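Local coordinates for aldehyde dehydrogenase (PDB 6K0Z), which catalyses the NAD-dependent oxidation of 4,4'-diaponeurosporen-4-al to 4,4'-diaponeurosporenoic acid, a step in making the carotenoid staphyloxanthin, at residues I107-Y112 with T432-Y437; G290-L295 with R323-T328; L52-T57 with P151-V156; Q13-S18 with T141-P146. The protein carries 1 engineered substitution. All coordinates share one frame; numbering follows the deposited sequence.

Contact 1: residues I107-Y112 with T432-Y437; sequences IKKEPY and THEKSY. With EDO (1,2-ethanediol), chain D.
Lys108 pairs with Lys435 and Glu110 with His433 as hydrogen-bonded antiparallel pairs. Lys435 N reaches Lys108 O at 2.8 Å. The second pair has His433 N to Glu110 O at 2.7 Å.

Each face carries a salt bridge. On the face with Lys108 and His433, Lys435 NZ meets the syn side of Glu110 OE1 at 2.7 Å, 25° out of the carboxylate plane. Glu110 CG lies between its backbone N and carbonyl carbon (chi1 87°), and the extended chain carries OE2 to the His433 ring edge, 3.3 Å from CD2. The second subunit bonds this face through Ser391 to Glu110 OE2, Gly393 O to His433 NE2 and Ile387 O to Lys435 NZ. On the other face, Lys109 NZ and Glu434 OE2 form a long salt bridge of 3.9 Å; Arg421 of the second subunit binds Glu434 OE1.

This pair lies where the aldehyde dehydrogenase oligomerisation arm joins the NAD-binding sheet. Tyr437 extends the ladder into the second subunit.

In the packing, Ile107 CG2 touches Glu434 CB at 3.7 Å, and Lys108 CB meets the Tyr437 ring edge at CE1.

One face of the Tyr112 ring lies over His433 N. Tyr112 OH donates to ethanediol O1 at 2.9 Å, a molecule probably from the crystallisation liquor.

Contact 2: residues G290-L295 with R323-T328; sequences GRIVNL and RYIEPT
Ile292 and Arg323 join the loop before helix 295-307 to the start of strand 324-330, in the alpha/beta catalytic domain of the aldehyde dehydrogenase fold. Asn294 is the N-cap of that helix. The inner part is close-packed. Ile292 N donates to Arg323 O at 3.2 Å, nearly straight at 172°. It is the one backbone hydrogen bond between the segments. Ile292 O lies 3.5 Å from Arg323 CB. Beside them the Ile292 and Ile325 side chains meet through their CG1 atoms at 4.1 Å. His297 touches Ile292, while Tyr298 and Leu301 touch Ile325, so helix 295-307 packs on this side.

On the far side of the backbone bond, Arg291 bends at chi2 (-62°). The Tyr324 ring comes in steeply, its plane 67° from the guanidinium, with CD1 over the face of that group and 3.4 Å from Arg291 CZ. Arg291 NH1 donates to Gly290 O at 2.6 Å. Gly290 O lies almost in the guanidinium plane, though NH1 stands above the carbonyl plane.

The outer part is looser and partly exposed. Glu320 O accepts from Arg323 NE. The Arg323 guanidinium lies over Leu295, with CB near the rim of one face and 4.0 Å from NH2.

Contact 3: residues L52-T57 with P151-V156; sequences LEALYT and PNVARV
Ala54 and Val153 bring two antiparallel helices together. The axes of the two short segments run at 161° and approach to 8.1 Å.

Glu53 comes first, at the partly exposed margin. Its OE1 is modelled 3.6 Å from Val156 CG2, but the place of this carboxylate is doubtful.

Ala54 is the centre. Its CB points toward helix 151-164 and settles on the backbone of the first turn, 3.5 Å from Val153 N. Val153 CG2 and Asn152 CB flank the methyl, and Val156 CG2 lies further off, one turn on. The small side chain lets the backbones come close, with Ala54 CA and Val153 CA 4.9 Å apart. Val153 has CG1 anti to its backbone N (chi1 175°), which turns CG2 toward the other helix, 3.5 Å from Ala54 O.

Leu55 leaves its backbone away from the partner helix, yet its CD2 branch swings back to Val153 CG2 at 3.9 Å. Pro124 touches both residues, and Ala66 and Glu70 of helix 63-89 also pack on Leu55.

Thr57 ends the contact at the solvent side. Its side chain crosses that of Asn152 at about a right angle, with Thr57 OG1 and Asn152 OD1 3.5 Å apart. Just beyond, Asp58 OD2 accepts a hydrogen bond from Val153 N, in the first turn of helix 151-164.

Helix 48-59 thus packs on the connecting helix of a beta-alpha-beta crossover between parallel neighbours 141-145 and 170-172, a unit of the Rossmann-type NAD-binding domain of aldehyde dehydrogenases.

Contact 4: residues Q13-S18 with T141-P146; sequences QKFYDS and TAIIKP
Ser18 meets Thr141, and Phe15 meets Ile143, in a buried helix-on-sheet contact that lays helix 10-24 over strand 141-145 of the NAD-binding domain. The helix segment runs roughly antiparallel to the strand, at 156°, with the axes 9.1 Å apart.

The polar end is a hydroxyl pair. Thr141 OG1 donates to Ser18 OG at 3.0 Å. Thr141 holds OG1 between its backbone N and carbonyl carbon (chi1 62°), and this leaves its CG2 alongside the helix backbone, 3.7 Å from Ser18 O. Neither hydroxyl relies on the other alone. Thr141 OG1 is also hydrogen-bonded to Thr114 OG1 on strand 104-118. Ser18 OG has a weak bond to Asn168 O. Two buried hydroxyls are thereby satisfied in a small network between helix and sheet.

The apolar end is carried by one methyl. Ile143 is extended at chi2 (158°) and pushes CD1 into the helix surface between Phe15 and Ser18, one turn apart. CD1 lies 3.7 Å from Phe15 CA and 4.1 Å from Ser18 CB. It also stands at the edge of the Phe15 ring, near its plane, 4.3 Å from Phe15 CD1. Phe188 touches Ile143 and meets the Phe15 ring edge-to-face.

Strand alternation sets the layering. Thr141 and Ile143 point to helix 10-24, while Ala142 points away and packs on Leu132 of helix 126-138. Strand 141-145 is hydrogen-bonded in parallel between strands 104-118 and 170-172, with a helix over each face.

In the fold
Contacts 1 and 4 share one sheet, where strands 104-118 and 141-145 are neighbours; their centres are 22 Å apart. Contact 1 belongs to the subunit-joining end, whereas no other chain of the assembly touches contacts 2, 3 and 4. Contacts 3 and 4 alternate along the chain, and strand 141-145 leads into helix 151-164. They touch where Ala154 CB packs on Pro146 CG at 4.1 Å. Contact 2 lies in the other sheet's domain, its centre about 17 Å from that of contact 3 and 45 Å from that of contact 1. All four, and the ethanediol at contact 1, lie away from predicted active-site residues Glu217 and Ser251. Ser251 takes the family's catalytic cysteine position and is probably the engineered residue.

Contact 1: residues I107-Y112 with T432-Y437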
loop_
_atom_site.group_PDB
_atom_site.type_symbol
_atom_site.label_atom_id
_atom_site.label_comp_id
_atom_site.label_asym_id
_atom_site.label_seq_id
_atom_site.Cartn_x
_atom_site.Cartn_y
_atom_site.Cartn_z
ATOM N N ILE A 107 14.901 -8.771 -5.562
ATOM C CA ILE A 107 14.107 -7.819 -4.807
ATOM C C ILE A 107 14.734 -7.721 -3.427
ATOM O O ILE A 107 14.761 -8.710 -2.681
ATOM C CB ILE A 107 12.634 -8.231 -4.704
ATOM C CG1 ILE A 107 11.964 -8.134 -6.073
ATOM C CG2 ILE A 107 11.912 -7.350 -3.685
ATOM C CD1 ILE A 107 10.644 -8.840 -6.141
ATOM N N LYS A 108 15.230 -6.535 -3.084
ATOM C CA LYS A 108 15.827 -6.293 -1.781
ATOM C C LYS A 108 14.766 -5.715 -0.856
ATOM O O LYS A 108 13.916 -4.931 -1.288
ATOM C CB LYS A 108 17.018 -5.348 -1.926
ATOM C CG LYS A 108 17.581 -4.820 -0.615
ATOM C CD LYS A 108 18.992 -4.314 -0.790
ATOM C CE LYS A 108 19.739 -4.286 0.526
ATOM N NZ LYS A 108 19.506 -3.014 1.289
ATOM N N LYS A 109 14.792 -6.132 0.404
ATOM C CA LYS A 109 13.812 -5.687 1.390
ATOM C C LYS A 109 14.496 -4.664 2.291
ATOM O O LYS A 109 15.236 -5.034 3.207
ATOM C CB LYS A 109 13.270 -6.861 2.199
ATOM C CG LYS A 109 13.034 -8.157 1.409
ATOM C CD LYS A 109 11.693 -8.159 0.708
ATOM C CE LYS A 109 11.311 -9.556 0.265
ATOM N NZ LYS A 109 10.367 -10.192 1.234
ATOM N N GLU A 110 14.233 -3.378 2.047
ATOM C CA GLU A 110 14.927 -2.304 2.746
ATOM C C GLU A 110 13.955 -1.429 3.540
ATOM O O GLU A 110 12.779 -1.295 3.174
ATOM C CB GLU A 110 15.721 -1.436 1.759
ATOM C CG GLU A 110 14.926 -0.309 1.138
ATOM C CD GLU A 110 15.697 0.405 0.029
ATOM O OE1 GLU A 110 16.860 0.015 -0.220
ATOM O OE2 GLU A 110 15.170 1.392 -0.542
ATOM N N PRO A 111 14.409 -0.833 4.637
ATOM C CA PRO A 111 13.513 -0.025 5.466
ATOM C C PRO A 111 13.176 1.302 4.808
ATOM O O PRO A 111 13.849 1.762 3.887
ATOM C CB PRO A 111 14.318 0.195 6.749
ATOM C CG PRO A 111 15.722 0.076 6.327
ATOM C CD PRO A 111 15.746 -0.958 5.239
ATOM N N TYR A 112 12.101 1.913 5.307
ATOM C CA TYR A 112 11.720 3.237 4.842
ATOM C C TYR A 112 12.606 4.312 5.443
ATOM O O TYR A 112 12.935 5.293 4.769
ATOM C CB TYR A 112 10.258 3.522 5.181
ATOM C CG TYR A 112 9.286 2.963 4.177
ATOM C CD1 TYR A 112 9.070 3.603 2.959
ATOM C CD2 TYR A 112 8.580 1.793 4.443
ATOM C CE1 TYR A 112 8.175 3.091 2.035
ATOM C CE2 TYR A 112 7.691 1.273 3.529
ATOM C CZ TYR A 112 7.493 1.918 2.331
ATOM O OH TYR A 112 6.608 1.376 1.434
ATOM N N THR A 432 8.393 -1.980 4.947
ATOM C CA THR A 432 9.459 -2.377 4.038
ATOM C C THR A 432 9.246 -1.744 2.675
ATOM O O THR A 432 8.113 -1.654 2.200
ATOM C CB THR A 432 9.508 -3.895 3.868
ATOM O OG1 THR A 432 9.847 -4.501 5.118
ATOM C CG2 THR A 432 10.531 -4.288 2.811
ATOM N N HIS A 433 10.329 -1.315 2.043
ATOM C CA HIS A 433 10.294 -1.027 0.620
ATOM C C HIS A 433 10.893 -2.217 -0.112
ATOM O O HIS A 433 11.983 -2.687 0.239
ATOM C CB HIS A 433 11.043 0.264 0.280
ATOM C CG HIS A 433 11.152 0.521 -1.191
ATOM N ND1 HIS A 433 10.067 0.468 -2.042
ATOM C CD2 HIS A 433 12.225 0.792 -1.970
ATOM C CE1 HIS A 433 10.466 0.711 -3.279
ATOM N NE2 HIS A 433 11.772 0.910 -3.262
ATOM N N GLU A 434 10.168 -2.733 -1.095
ATOM C CA GLU A 434 10.680 -3.815 -1.922
ATOM C C GLU A 434 11.337 -3.180 -3.136
ATOM O O GLU A 434 10.671 -2.516 -3.935
ATOM C CB GLU A 434 9.576 -4.789 -2.309
ATOM C CG GLU A 434 9.131 -5.608 -1.136
ATOM C CD GLU A 434 8.258 -6.762 -1.536
ATOM O OE1 GLU A 434 7.739 -6.764 -2.679
ATOM O OE2 GLU A 434 8.102 -7.675 -0.700
ATOM N N LYS A 435 12.646 -3.352 -3.246
ATOM C CA LYS A 435 13.458 -2.643 -4.224
ATOM C C LYS A 435 13.923 -3.648 -5.273
ATOM O O LYS A 435 14.791 -4.485 -5.002
ATOM C CB LYS A 435 14.638 -1.952 -3.538
ATOM C CG LYS A 435 15.395 -0.960 -4.413
ATOM C CD LYS A 435 16.425 -0.162 -3.603
ATOM C CE LYS A 435 17.708 -0.949 -3.400
ATOM N NZ LYS A 435 18.531 -0.365 -2.303
ATOM N N SER A 436 13.339 -3.568 -6.460
ATOM C CA SER A 436 13.753 -4.414 -7.564
ATOM C C SER A 436 15.080 -3.926 -8.124
ATOM O O SER A 436 15.223 -2.753 -8.468
ATOM C CB SER A 436 12.701 -4.404 -8.668
ATOM O OG SER A 436 11.467 -4.883 -8.191
ATOM N N TYR A 437 16.044 -4.824 -8.248
ATOM C CA TYR A 437 17.218 -4.479 -9.024
ATOM C C TYR A 437 17.653 -5.679 -9.854
ATOM O O TYR A 437 17.455 -6.835 -9.462
ATOM C CB TYR A 437 18.360 -3.947 -8.138
ATOM C CG TYR A 437 18.971 -4.926 -7.165
ATOM C CD1 TYR A 437 18.386 -5.168 -5.925
ATOM C CD2 TYR A 437 20.164 -5.566 -7.466
ATOM C CE1 TYR A 437 18.965 -6.058 -5.026
ATOM C CE2 TYR A 437 20.747 -6.448 -6.583
ATOM C CZ TYR A 437 20.152 -6.696 -5.367
ATOM O OH TYR A 437 20.757 -7.584 -4.500
HETATM C C1 EDO D . 6.472 -0.335 -2.416
HETATM O O1 EDO D . 6.595 0.465 -1.274
HETATM C C2 EDO D . 7.390 -1.473 -2.169
HETATM O O2 EDO D . 6.896 -2.143 -1.056
#

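Contact 2: residues G290-L295 with R323-T328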
loop_
_atom_site.group_PDB
_atom_site.type_symbol
_atom_site.label_atom_id
_atom_site.label_comp_id
_atom_site.label_asym_id
_atom_site.label_seq_id
_atom_site.Cartn_x
_atom_site.Cartn_y
_atom_site.Cartn_z
ATOM N N GLY A 290 -14.588 -5.717 31.716
ATOM C CA GLY A 290 -13.834 -4.482 31.814
ATOM C C GLY A 290 -14.682 -3.255 32.089
ATOM O O GLY A 290 -15.847 -3.342 32.483
ATOM N N ARG A 291 -14.079 -2.088 31.875
ATOM C CA ARG A 291 -14.711 -0.816 32.201
ATOM C C ARG A 291 -14.495 0.174 31.063
ATOM O O ARG A 291 -13.658 -0.028 30.181
ATOM C CB ARG A 291 -14.166 -0.245 33.514
ATOM C CG ARG A 291 -14.475 -1.087 34.737
ATOM C CD ARG A 291 -15.972 -1.184 34.941
ATOM N NE ARG A 291 -16.331 -1.963 36.122
ATOM C CZ ARG A 291 -16.625 -3.258 36.094
ATOM N NH1 ARG A 291 -16.594 -3.920 34.945
ATOM N NH2 ARG A 291 -16.953 -3.892 37.211
ATOM N N ILE A 292 -15.262 1.263 31.094
ATOM C CA ILE A 292 -15.153 2.311 30.083
ATOM C C ILE A 292 -13.929 3.168 30.385
ATOM O O ILE A 292 -13.635 3.468 31.548
ATOM C CB ILE A 292 -16.443 3.154 30.045
ATOM C CG1 ILE A 292 -17.638 2.274 29.682
ATOM C CG2 ILE A 292 -16.319 4.306 29.055
ATOM C CD1 ILE A 292 -17.398 1.390 28.489
ATOM N N VAL A 293 -13.213 3.571 29.329
ATOM C CA VAL A 293 -11.930 4.247 29.498
ATOM C C VAL A 293 -12.031 5.542 30.290
ATOM O O VAL A 293 -11.036 5.973 30.882
ATOM C CB VAL A 293 -11.277 4.532 28.128
ATOM C CG1 VAL A 293 -11.921 5.744 27.466
ATOM C CG2 VAL A 293 -9.781 4.772 28.296
ATOM N N ASN A 294 -13.195 6.186 30.323
ATOM C CA ASN A 294 -13.200 7.562 30.789
ATOM C C ASN A 294 -14.617 8.036 31.076
ATOM O O ASN A 294 -15.600 7.510 30.548
ATOM C CB ASN A 294 -12.533 8.488 29.760
ATOM C CG ASN A 294 -12.220 9.865 30.319
ATOM O OD1 ASN A 294 -12.111 10.839 29.568
ATOM N ND2 ASN A 294 -12.055 9.955 31.642
ATOM N N LEU A 295 -14.679 9.058 31.933
ATOM C CA LEU A 295 -15.914 9.764 32.253
ATOM C C LEU A 295 -16.609 10.296 31.004
ATOM O O LEU A 295 -17.843 10.279 30.917
ATOM C CB LEU A 295 -15.577 10.904 33.212
ATOM C CG LEU A 295 -16.620 11.839 33.799
ATOM C CD1 LEU A 295 -17.611 11.061 34.652
ATOM C CD2 LEU A 295 -15.897 12.918 34.608
ATOM N N ARG A 323 -17.011 3.762 36.318
ATOM C CA ARG A 323 -17.237 3.798 34.874
ATOM C C ARG A 323 -17.792 2.467 34.378
ATOM O O ARG A 323 -17.318 1.887 33.398
ATOM C CB ARG A 323 -15.956 4.170 34.130
ATOM C CG ARG A 323 -15.183 5.293 34.785
ATOM C CD ARG A 323 -15.945 6.603 34.720
ATOM N NE ARG A 323 -15.745 7.412 35.922
ATOM C CZ ARG A 323 -14.660 8.140 36.181
ATOM N NH1 ARG A 323 -14.596 8.834 37.309
ATOM N NH2 ARG A 323 -13.642 8.177 35.324
ATOM N N TYR A 324 -18.804 1.977 35.083
ATOM C CA TYR A 324 -19.409 0.692 34.775
ATOM C C TYR A 324 -20.603 0.877 33.855
ATOM O O TYR A 324 -21.442 1.749 34.090
ATOM C CB TYR A 324 -19.857 -0.012 36.051
ATOM C CG TYR A 324 -20.550 -1.325 35.792
ATOM C CD1 TYR A 324 -19.837 -2.425 35.331
ATOM C CD2 TYR A 324 -21.910 -1.471 36.015
ATOM C CE1 TYR A 324 -20.462 -3.634 35.098
ATOM C CE2 TYR A 324 -22.545 -2.679 35.786
ATOM C CZ TYR A 324 -21.815 -3.759 35.327
ATOM O OH TYR A 324 -22.436 -4.965 35.096
ATOM N N ILE A 325 -20.671 0.061 32.809
ATOM C CA ILE A 325 -21.882 -0.104 32.019
ATOM C C ILE A 325 -22.044 -1.590 31.750
ATOM O O ILE A 325 -21.086 -2.259 31.350
ATOM C CB ILE A 325 -21.842 0.674 30.695
ATOM C CG1 ILE A 325 -21.504 2.141 30.943
ATOM C CG2 ILE A 325 -23.179 0.552 29.986
ATOM C CD1 ILE A 325 -21.744 3.024 29.754
ATOM N N GLU A 326 -23.237 -2.103 31.969
ATOM C CA GLU A 326 -23.379 -3.544 31.897
ATOM C C GLU A 326 -23.728 -3.981 30.486
ATOM O O GLU A 326 -24.247 -3.195 29.685
ATOM C CB GLU A 326 -24.456 -4.026 32.868
ATOM C CG GLU A 326 -25.714 -3.193 32.906
ATOM C CD GLU A 326 -26.688 -3.694 33.955
ATOM O OE1 GLU A 326 -27.072 -2.903 34.835
ATOM O OE2 GLU A 326 -27.073 -4.881 33.900
ATOM N N PRO A 327 -23.429 -5.242 30.151
ATOM C CA PRO A 327 -23.901 -5.807 28.885
ATOM C C PRO A 327 -25.383 -5.572 28.644
ATOM O O PRO A 327 -26.238 -6.303 29.153
ATOM C CB PRO A 327 -23.584 -7.297 29.042
ATOM C CG PRO A 327 -22.369 -7.313 29.887
ATOM C CD PRO A 327 -22.514 -6.160 30.852
ATOM N N THR A 328 -25.683 -4.541 27.860
ATOM C CA THR A 328 -27.044 -4.176 27.503
ATOM C C THR A 328 -27.385 -4.690 26.111
ATOM O O THR A 328 -26.592 -4.551 25.177
ATOM C CB THR A 328 -27.221 -2.658 27.529
ATOM O OG1 THR A 328 -26.610 -2.124 28.711
ATOM C CG2 THR A 328 -28.697 -2.306 27.511
#

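Contact 3: residues L52-T57 with P151-V156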
loop_
_atom_site.group_PDB
_atom_site.type_symbol
_atom_site.label_atom_id
_atom_site.label_comp_id
_atom_site.label_asym_id
_atom_site.label_seq_id
_atom_site.Cartn_x
_atom_site.Cartn_y
_atom_site.Cartn_z
ATOM N N LEU A 52 0.162 -4.624 33.436
ATOM C CA LEU A 52 -1.189 -4.942 33.870
ATOM C C LEU A 52 -1.696 -3.999 34.963
ATOM O O LEU A 52 -2.904 -3.741 35.021
ATOM C CB LEU A 52 -1.309 -6.396 34.338
ATOM C CG LEU A 52 -0.779 -7.532 33.522
ATOM C CD1 LEU A 52 0.395 -8.081 34.167
ATOM C CD2 LEU A 52 -1.814 -8.607 33.300
ATOM N N GLU A 53 -0.832 -3.484 35.853
ATOM C CA GLU A 53 -1.339 -2.455 36.765
ATOM C C GLU A 53 -1.951 -1.312 35.973
ATOM O O GLU A 53 -3.074 -0.892 36.274
ATOM C CB GLU A 53 -0.248 -1.957 37.747
ATOM C CG GLU A 53 0.482 -0.626 37.424
ATOM C CD GLU A 53 1.462 -0.819 36.303
ATOM O OE1 GLU A 53 2.492 -0.145 36.170
ATOM O OE2 GLU A 53 1.213 -1.748 35.546
ATOM N N ALA A 54 -1.299 -0.876 34.887
ATOM C CA ALA A 54 -1.789 0.315 34.207
ATOM C C ALA A 54 -3.016 0.004 33.361
ATOM O O ALA A 54 -3.918 0.842 33.244
ATOM C CB ALA A 54 -0.691 0.935 33.358
ATOM N N LEU A 55 -3.065 -1.187 32.760
ATOM C CA LEU A 55 -4.248 -1.592 32.003
ATOM C C LEU A 55 -5.474 -1.701 32.903
ATOM O O LEU A 55 -6.590 -1.334 32.504
ATOM C CB LEU A 55 -3.976 -2.919 31.292
ATOM C CG LEU A 55 -2.956 -2.870 30.154
ATOM C CD1 LEU A 55 -2.591 -4.277 29.736
ATOM C CD2 LEU A 55 -3.499 -2.084 28.975
ATOM N N TYR A 56 -5.286 -2.175 34.134
ATOM C CA TYR A 56 -6.429 -2.276 35.034
ATOM C C TYR A 56 -6.869 -0.908 35.547
ATOM O O TYR A 56 -8.074 -0.655 35.647
ATOM C CB TYR A 56 -6.135 -3.216 36.203
ATOM C CG TYR A 56 -7.328 -3.351 37.130
ATOM C CD1 TYR A 56 -8.331 -4.283 36.876
ATOM C CD2 TYR A 56 -7.464 -2.533 38.244
ATOM C CE1 TYR A 56 -9.429 -4.402 37.708
ATOM C CE2 TYR A 56 -8.559 -2.643 39.083
ATOM C CZ TYR A 56 -9.540 -3.581 38.810
ATOM O OH TYR A 56 -10.634 -3.705 39.639
ATOM N N THR A 57 -5.929 -0.013 35.893
ATOM C CA THR A 57 -6.363 1.284 36.410
ATOM C C THR A 57 -6.934 2.174 35.311
ATOM O O THR A 57 -7.758 3.052 35.590
ATOM C CB THR A 57 -5.233 2.037 37.129
ATOM O OG1 THR A 57 -4.364 2.657 36.167
ATOM C CG2 THR A 57 -4.460 1.165 38.103
ATOM N N PRO A 151 -3.368 7.198 30.566
ATOM C CA PRO A 151 -2.086 7.883 30.828
ATOM C C PRO A 151 -1.037 7.002 31.484
ATOM O O PRO A 151 0.151 7.109 31.149
ATOM C CB PRO A 151 -2.496 9.051 31.743
ATOM C CG PRO A 151 -4.022 9.098 31.688
ATOM C CD PRO A 151 -4.454 7.702 31.419
ATOM N N ASN A 152 -1.432 6.150 32.426
ATOM C CA ASN A 152 -0.447 5.313 33.099
ATOM C C ASN A 152 0.110 4.259 32.156
ATOM O O ASN A 152 1.309 3.958 32.198
ATOM C CB ASN A 152 -1.061 4.676 34.341
ATOM C CG ASN A 152 -1.549 5.715 35.338
ATOM O OD1 ASN A 152 -2.728 5.747 35.694
ATOM N ND2 ASN A 152 -0.640 6.576 35.791
ATOM N N VAL A 153 -0.732 3.706 31.279
ATOM C CA VAL A 153 -0.215 2.820 30.239
ATOM C C VAL A 153 0.794 3.564 29.380
ATOM O O VAL A 153 1.869 3.039 29.062
ATOM C CB VAL A 153 -1.359 2.243 29.390
ATOM C CG1 VAL A 153 -0.782 1.444 28.252
ATOM C CG2 VAL A 153 -2.248 1.367 30.230
ATOM N N ALA A 154 0.477 4.810 29.021
ATOM C CA ALA A 154 1.370 5.603 28.184
ATOM C C ALA A 154 2.748 5.752 28.822
ATOM O O ALA A 154 3.774 5.552 28.164
ATOM C CB ALA A 154 0.748 6.974 27.916
ATOM N N ARG A 155 2.788 6.097 30.112
ATOM C CA ARG A 155 4.062 6.298 30.795
ATOM C C ARG A 155 4.814 4.995 31.014
ATOM O O ARG A 155 6.048 4.969 30.911
ATOM C CB ARG A 155 3.843 6.977 32.137
ATOM C CG ARG A 155 5.113 7.006 32.953
ATOM C CD ARG A 155 5.997 8.177 32.573
ATOM N NE ARG A 155 5.212 9.283 32.057
ATOM C CZ ARG A 155 4.884 10.341 32.797
ATOM N NH1 ARG A 155 4.151 11.318 32.263
ATOM N NH2 ARG A 155 5.260 10.445 34.088
ATOM N N VAL A 156 4.102 3.915 31.329
ATOM C CA VAL A 156 4.743 2.608 31.415
ATOM C C VAL A 156 5.398 2.248 30.089
ATOM O O VAL A 156 6.462 1.616 30.051
ATOM C CB VAL A 156 3.719 1.548 31.847
ATOM C CG1 VAL A 156 4.304 0.170 31.672
ATOM C CG2 VAL A 156 3.294 1.791 33.281
#

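Contact 4: residues Q13-S18 with T141-P146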
loop_
_atom_site.group_PDB
_atom_site.type_symbol
_atom_site.label_atom_id
_atom_site.label_comp_id
_atom_site.label_asym_id
_atom_site.label_seq_id
_atom_site.Cartn_x
_atom_site.Cartn_y
_atom_site.Cartn_z
ATOM N N GLN A 13 13.281 18.175 17.467
ATOM C CA GLN A 13 14.611 17.793 17.927
ATOM C C GLN A 13 14.759 16.283 17.935
ATOM O O GLN A 13 15.741 15.734 17.423
ATOM C CB GLN A 13 14.841 18.358 19.327
ATOM C CG GLN A 13 16.251 18.753 19.651
ATOM C CD GLN A 13 16.289 19.740 20.799
ATOM O OE1 GLN A 13 15.487 19.653 21.728
ATOM N NE2 GLN A 13 17.195 20.701 20.727
ATOM N N LYS A 14 13.772 15.594 18.510
ATOM C CA LYS A 14 13.810 14.141 18.556
ATOM C C LYS A 14 13.646 13.536 17.169
ATOM O O LYS A 14 14.267 12.515 16.861
ATOM C CB LYS A 14 12.733 13.632 19.502
ATOM C CG LYS A 14 12.972 14.051 20.922
ATOM C CD LYS A 14 11.825 13.642 21.796
ATOM C CE LYS A 14 12.105 13.958 23.250
ATOM N NZ LYS A 14 13.291 13.215 23.767
ATOM N N PHE A 15 12.822 14.154 16.317
ATOM C CA PHE A 15 12.641 13.640 14.960
ATOM C C PHE A 15 13.952 13.655 14.195
ATOM O O PHE A 15 14.319 12.669 13.543
ATOM C CB PHE A 15 11.585 14.452 14.206
ATOM C CG PHE A 15 11.531 14.143 12.735
ATOM C CD1 PHE A 15 11.053 12.922 12.286
ATOM C CD2 PHE A 15 11.965 15.066 11.800
ATOM C CE1 PHE A 15 11.011 12.626 10.935
ATOM C CE2 PHE A 15 11.921 14.777 10.448
ATOM C CZ PHE A 15 11.445 13.557 10.017
ATOM N N TYR A 16 14.673 14.772 14.257
ATOM C CA TYR A 16 15.933 14.869 13.535
ATOM C C TYR A 16 16.973 13.907 14.090
ATOM O O TYR A 16 17.796 13.378 13.333
ATOM C CB TYR A 16 16.446 16.305 13.584
ATOM C CG TYR A 16 15.959 17.146 12.434
ATOM C CD1 TYR A 16 16.537 17.023 11.178
ATOM C CD2 TYR A 16 14.931 18.063 12.597
ATOM C CE1 TYR A 16 16.111 17.788 10.113
ATOM C CE2 TYR A 16 14.494 18.842 11.537
ATOM C CZ TYR A 16 15.090 18.699 10.293
ATOM O OH TYR A 16 14.667 19.463 9.223
ATOM N N ASP A 17 16.955 13.664 15.400
ATOM C CA ASP A 17 17.909 12.719 15.961
ATOM C C ASP A 17 17.608 11.299 15.510
ATOM O O ASP A 17 18.528 10.543 15.177
ATOM C CB ASP A 17 17.918 12.811 17.483
ATOM C CG ASP A 17 18.862 13.876 17.978
ATOM O OD1 ASP A 17 19.931 14.053 17.354
ATOM O OD2 ASP A 17 18.534 14.540 18.978
ATOM N N SER A 18 16.326 10.921 15.489
ATOM C CA SER A 18 15.953 9.600 14.998
ATOM C C SER A 18 16.392 9.418 13.555
ATOM O O SER A 18 16.964 8.385 13.193
ATOM C CB SER A 18 14.446 9.398 15.132
ATOM O OG SER A 18 14.107 8.023 15.099
ATOM N N THR A 141 13.935 3.341 12.321
ATOM C CA THR A 141 13.761 3.979 13.615
ATOM C C THR A 141 12.290 4.333 13.800
ATOM O O THR A 141 11.506 4.344 12.847
ATOM C CB THR A 141 14.637 5.222 13.741
ATOM O OG1 THR A 141 14.260 6.190 12.754
ATOM C CG2 THR A 141 16.086 4.845 13.543
ATOM N N ALA A 142 11.905 4.600 15.041
ATOM C CA ALA A 142 10.490 4.762 15.328
ATOM C C ALA A 142 10.280 5.840 16.367
ATOM O O ALA A 142 11.022 5.929 17.349
ATOM C CB ALA A 142 9.853 3.463 15.828
ATOM N N ILE A 143 9.252 6.650 16.138
ATOM C CA ILE A 143 8.724 7.571 17.131
ATOM C C ILE A 143 7.285 7.164 17.388
ATOM O O ILE A 143 6.508 6.989 16.441
ATOM C CB ILE A 143 8.841 9.032 16.664
ATOM C CG1 ILE A 143 10.305 9.462 16.746
ATOM C CG2 ILE A 143 7.956 9.943 17.501
ATOM C CD1 ILE A 143 10.632 10.616 15.882
ATOM N N ILE A 144 6.943 6.980 18.661
ATOM C CA ILE A 144 5.687 6.368 19.070
ATOM C C ILE A 144 4.824 7.409 19.759
ATOM O O ILE A 144 5.295 8.127 20.650
ATOM C CB ILE A 144 5.927 5.161 19.993
ATOM C CG1 ILE A 144 6.510 4.011 19.182
ATOM C CG2 ILE A 144 4.632 4.737 20.680
ATOM C CD1 ILE A 144 7.238 2.993 20.009
ATOM N N LYS A 145 3.562 7.483 19.355
ATOM C CA LYS A 145 2.596 8.386 19.972
ATOM C C LYS A 145 1.492 7.565 20.622
ATOM O O LYS A 145 0.551 7.129 19.936
ATOM C CB LYS A 145 2.024 9.341 18.930
ATOM C CG LYS A 145 0.920 10.239 19.451
ATOM C CD LYS A 145 1.387 11.086 20.605
ATOM C CE LYS A 145 0.186 11.659 21.309
ATOM N NZ LYS A 145 -0.895 10.635 21.428
ATOM N N PRO A 146 1.561 7.305 21.923
ATOM C CA PRO A 146 0.501 6.543 22.586
ATOM C C PRO A 146 -0.588 7.447 23.140
ATOM O O PRO A 146 -0.374 8.624 23.435
ATOM C CB PRO A 146 1.257 5.834 23.715
ATOM C CG PRO A 146 2.309 6.814 24.096
ATOM C CD PRO A 146 2.692 7.562 22.828
#